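Local coordinates for farnesyl diphosphate phosphatase YisP (Bacillus subtilis subsp. subtilis, PDB 3WE9), which hydrolyses farnesyl diphosphate to farnesol and diphosphate, a phosphatase activity needed for biofilm formation, although its fold is that of squalene and phytoene synthases, at residues A[195-201]-A[254-258]. Residues are numbered along the deposited sequence; the frame is centred on the assembly and turned at random.
Sequences GTVNKAF and DVFQY
Phe256 pushes its ring between Gly195 and Phe201, and no direct hydrogen bond joins the two segments. Over one face of the ring sits Gly195 CA, displaced toward the rim, in a CH-pi contact 3.6 Å from the Phe256 centroid. The following carbonyl continues along the same side chain, Gly195 O lying 3.2 Å from Phe256 CD2. Val197 reaches the ring in its plane: CG2, anti to the carbonyl carbon, meets the edge at Phe256 CD2, 3.7 Å away. From the other side of the ring plane comes Phe201, the two side chains running in opposite directions. Their planes are inclined at 45° and their centroids are 4.6 Å apart, with Phe256 CE2 above the middle of the Phe201 ring and Phe201 CE1 3.4 Å from Phe256 CZ. Gly195 ends helix 189-194 in a Schellman motif; its positive phi suits a residue without a side chain, and a CB there would crowd Phe256 CB. The chain then turns into helix 199-221, where Asn198 is the N-cap and its OD1 accepts from Phe201 N at 2.8 Å. In this all-helical protein of the phytoene/squalene synthase family, the link between helix 189-194 and helix 199-221 packs against the loop that follows helix 228-250. With CG anti to the backbone N (chi1 174°), Phe201 extends from the first turn of its helix to that loop, and its CZ abuts Val255 CG2 at the ring edge, 3.8 Å away. An alanine in place of Phe201 would remove that ring and is likely to leave a gap against Phe256 and Val255, with Phe256 less firmly held in its tilt. Tyr187 packs against both phenylalanines and gives a hydrogen bond from its OH to Thr196 O, while Leu168 backs Phe201 and Val255.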
ATOM      1  N   GLY A 195      16.035  -8.521  17.561  1.00 24.80           N
ATOM      2  CA  GLY A 195      15.979  -8.548  16.114  1.00 23.07           C
ATOM      3  C   GLY A 195      16.615  -9.826  15.604  1.00 23.17           C
ATOM      4  O   GLY A 195      17.283  -9.836  14.566  1.00 22.08           O
ATOM      5  N   THR A 196      16.406 -10.918  16.334  1.00 22.41           N
ATOM      6  CA  THR A 196      16.981 -12.200  15.948  1.00 21.83           C
ATOM      7  C   THR A 196      16.237 -12.856  14.794  1.00 22.62           C
ATOM      8  O   THR A 196      15.024 -13.053  14.854  1.00 21.81           O
ATOM      9  CB  THR A 196      16.996 -13.193  17.125  1.00 22.38           C
ATOM     10  OG1 THR A 196      17.699 -12.610  18.232  1.00 23.83           O
ATOM     11  CG2 THR A 196      17.690 -14.492  16.714  1.00 19.83           C
ATOM     12  N   VAL A 197      16.974 -13.193  13.739  1.00 21.44           N
ATOM     13  CA  VAL A 197      16.380 -13.850  12.584  1.00 22.55           C
ATOM     14  C   VAL A 197      16.729 -15.328  12.643  1.00 22.79           C
ATOM     15  O   VAL A 197      17.800 -15.746  12.198  1.00 23.55           O
ATOM     16  CB  VAL A 197      16.898 -13.271  11.254  1.00 22.91           C
ATOM     17  CG1 VAL A 197      16.284 -14.043  10.079  1.00 23.69           C
ATOM     18  CG2 VAL A 197      16.545 -11.795  11.159  1.00 23.15           C
ATOM     19  N   ASN A 198      15.832 -16.111  13.231  1.00 19.76           N
ATOM     20  CA  ASN A 198      16.037 -17.543  13.336  1.00 18.21           C
ATOM     21  C   ASN A 198      14.877 -18.224  12.631  1.00 19.10           C
ATOM     22  O   ASN A 198      14.028 -17.552  12.036  1.00 18.37           O
ATOM     23  CB  ASN A 198      16.105 -17.977  14.809  1.00 20.03           C
ATOM     24  CG  ASN A 198      14.956 -17.425  15.641  1.00 21.07           C
ATOM     25  OD1 ASN A 198      13.885 -17.121  15.115  1.00 18.57           O
ATOM     26  ND2 ASN A 198      15.174 -17.307  16.951  1.00 20.26           N
ATOM     27  N   LYS A 199      14.844 -19.553  12.688  1.00 19.12           N
ATOM     28  CA  LYS A 199      13.781 -20.322  12.051  1.00 18.95           C
ATOM     29  C   LYS A 199      12.404 -19.909  12.568  1.00 17.57           C
ATOM     30  O   LYS A 199      11.453 -19.791  11.801  1.00 16.40           O
ATOM     31  CB  LYS A 199      13.995 -21.818  12.292  1.00 21.91           C
ATOM     32  CG  LYS A 199      12.919 -22.703  11.675  1.00 25.79           C
ATOM     33  CD  LYS A 199      12.833 -22.511  10.164  1.00 28.46           C
ATOM     34  CE  LYS A 199      11.803 -23.453   9.545  1.00 31.79           C
ATOM     35  NZ  LYS A 199      11.658 -23.251   8.077  1.00 28.77           N
ATOM     36  N   ALA A 200      12.304 -19.695  13.876  1.00 18.93           N
ATOM     37  CA  ALA A 200      11.044 -19.284  14.496  1.00 15.74           C
ATOM     38  C   ALA A 200      10.570 -17.968  13.881  1.00 15.27           C
ATOM     39  O   ALA A 200       9.371 -17.765  13.662  1.00 14.63           O
ATOM     40  CB  ALA A 200      11.236 -19.122  16.000  1.00 15.81           C
ATOM     41  N   PHE A 201      11.506 -17.065  13.605  1.00 13.07           N
ATOM     42  CA  PHE A 201      11.131 -15.794  13.006  1.00 12.70           C
ATOM     43  C   PHE A 201      10.687 -15.930  11.557  1.00 14.17           C
ATOM     44  O   PHE A 201       9.678 -15.343  11.156  1.00 11.90           O
ATOM     45  CB  PHE A 201      12.271 -14.774  13.050  1.00 11.34           C
ATOM     46  CG  PHE A 201      11.949 -13.507  12.301  1.00 13.45           C
ATOM     47  CD1 PHE A 201      10.920 -12.673  12.739  1.00 12.67           C
ATOM     48  CD2 PHE A 201      12.615 -13.185  11.123  1.00 12.26           C
ATOM     49  CE1 PHE A 201      10.555 -11.535  12.010  1.00 12.51           C
ATOM     50  CE2 PHE A 201      12.261 -12.052  10.386  1.00 13.49           C
ATOM     51  CZ  PHE A 201      11.225 -11.225  10.830  1.00 14.92           C
ATOM     52  N   ASP A 254      16.255 -10.306   6.448  1.00 20.36           N
ATOM     53  CA  ASP A 254      17.036  -9.377   7.270  1.00 19.73           C
ATOM     54  C   ASP A 254      16.328  -8.024   7.435  1.00 20.02           C
ATOM     55  O   ASP A 254      16.945  -6.960   7.290  1.00 19.03           O
ATOM     56  CB  ASP A 254      18.410  -9.196   6.606  1.00 21.34           C
ATOM     57  CG  ASP A 254      19.515  -8.840   7.590  1.00 21.45           C
ATOM     58  OD1 ASP A 254      19.330  -8.958   8.818  1.00 21.96           O
ATOM     59  OD2 ASP A 254      20.601  -8.452   7.115  1.00 26.15           O
ATOM     60  N   VAL A 255      15.040  -8.073   7.776  1.00 18.65           N
ATOM     61  CA  VAL A 255      14.226  -6.869   7.920  1.00 17.78           C
ATOM     62  C   VAL A 255      14.346  -6.097   9.226  1.00 18.14           C
ATOM     63  O   VAL A 255      13.742  -5.036   9.360  1.00 17.03           O
ATOM     64  CB  VAL A 255      12.724  -7.183   7.671  1.00 18.16           C
ATOM     65  CG1 VAL A 255      12.529  -7.666   6.245  1.00 16.45           C
ATOM     66  CG2 VAL A 255      12.237  -8.226   8.669  1.00 17.00           C
ATOM     67  N   PHE A 256      15.095  -6.623  10.190  1.00 18.50           N
ATOM     68  CA  PHE A 256      15.298  -5.911  11.456  1.00 20.92           C
ATOM     69  C   PHE A 256      16.450  -4.918  11.252  1.00 23.15           C
ATOM     70  O   PHE A 256      16.534  -3.889  11.928  1.00 24.38           O
ATOM     71  CB  PHE A 256      15.678  -6.878  12.587  1.00 19.74           C
ATOM     72  CG  PHE A 256      14.552  -7.775  13.036  1.00 19.66           C
ATOM     73  CD1 PHE A 256      13.404  -7.243  13.621  1.00 20.04           C
ATOM     74  CD2 PHE A 256      14.649  -9.152  12.883  1.00 20.06           C
ATOM     75  CE1 PHE A 256      12.368  -8.078  14.050  1.00 19.56           C
ATOM     76  CE2 PHE A 256      13.615  -9.995  13.310  1.00 21.12           C
ATOM     77  CZ  PHE A 256      12.478  -9.456  13.892  1.00 17.79           C
ATOM     78  N   GLN A 257      17.325  -5.239  10.302  1.00 22.71           N
ATOM     79  CA  GLN A 257      18.493  -4.411   9.998  1.00 22.93           C
ATOM     80  C   GLN A 257      18.308  -3.443   8.835  1.00 22.46           C
ATOM     81  O   GLN A 257      18.819  -2.322   8.869  1.00 22.54           O
ATOM     82  CB  GLN A 257      19.699  -5.305   9.698  1.00 21.69           C
ATOM     83  CG  GLN A 257      20.170  -6.136  10.876  1.00 22.88           C
ATOM     84  CD  GLN A 257      20.355  -5.307  12.129  1.00 25.30           C
ATOM     85  OE1 GLN A 257      20.921  -4.215  12.086  1.00 29.34           O
ATOM     86  NE2 GLN A 257      19.884  -5.824  13.256  1.00 25.27           N
ATOM     87  N   TYR A 258      17.586  -3.881   7.808  1.00 21.62           N
ATOM     88  CA  TYR A 258      17.356  -3.067   6.618  1.00 24.54           C
ATOM     89  C   TYR A 258      15.889  -2.979   6.233  1.00 25.78           C
ATOM     90  O   TYR A 258      15.111  -3.888   6.514  1.00 26.35           O
ATOM     91  CB  TYR A 258      18.090  -3.668   5.417  1.00 26.04           C
ATOM     92  CG  TYR A 258      19.584  -3.762   5.554  1.00 28.19           C
ATOM     93  CD1 TYR A 258      20.405  -2.701   5.168  1.00 28.93           C
ATOM     94  CD2 TYR A 258      20.185  -4.924   6.032  1.00 27.44           C
ATOM     95  CE1 TYR A 258      21.788  -2.799   5.247  1.00 27.91           C
ATOM     96  CE2 TYR A 258      21.568  -5.031   6.118  1.00 30.14           C
ATOM     97  CZ  TYR A 258      22.361  -3.965   5.720  1.00 27.38           C
ATOM     98  OH  TYR A 258      23.727  -4.074   5.786  1.00 30.06           O
TER
HETATM   99  O   HOH W   1      18.906  -8.947  12.817  1.00 23.05           O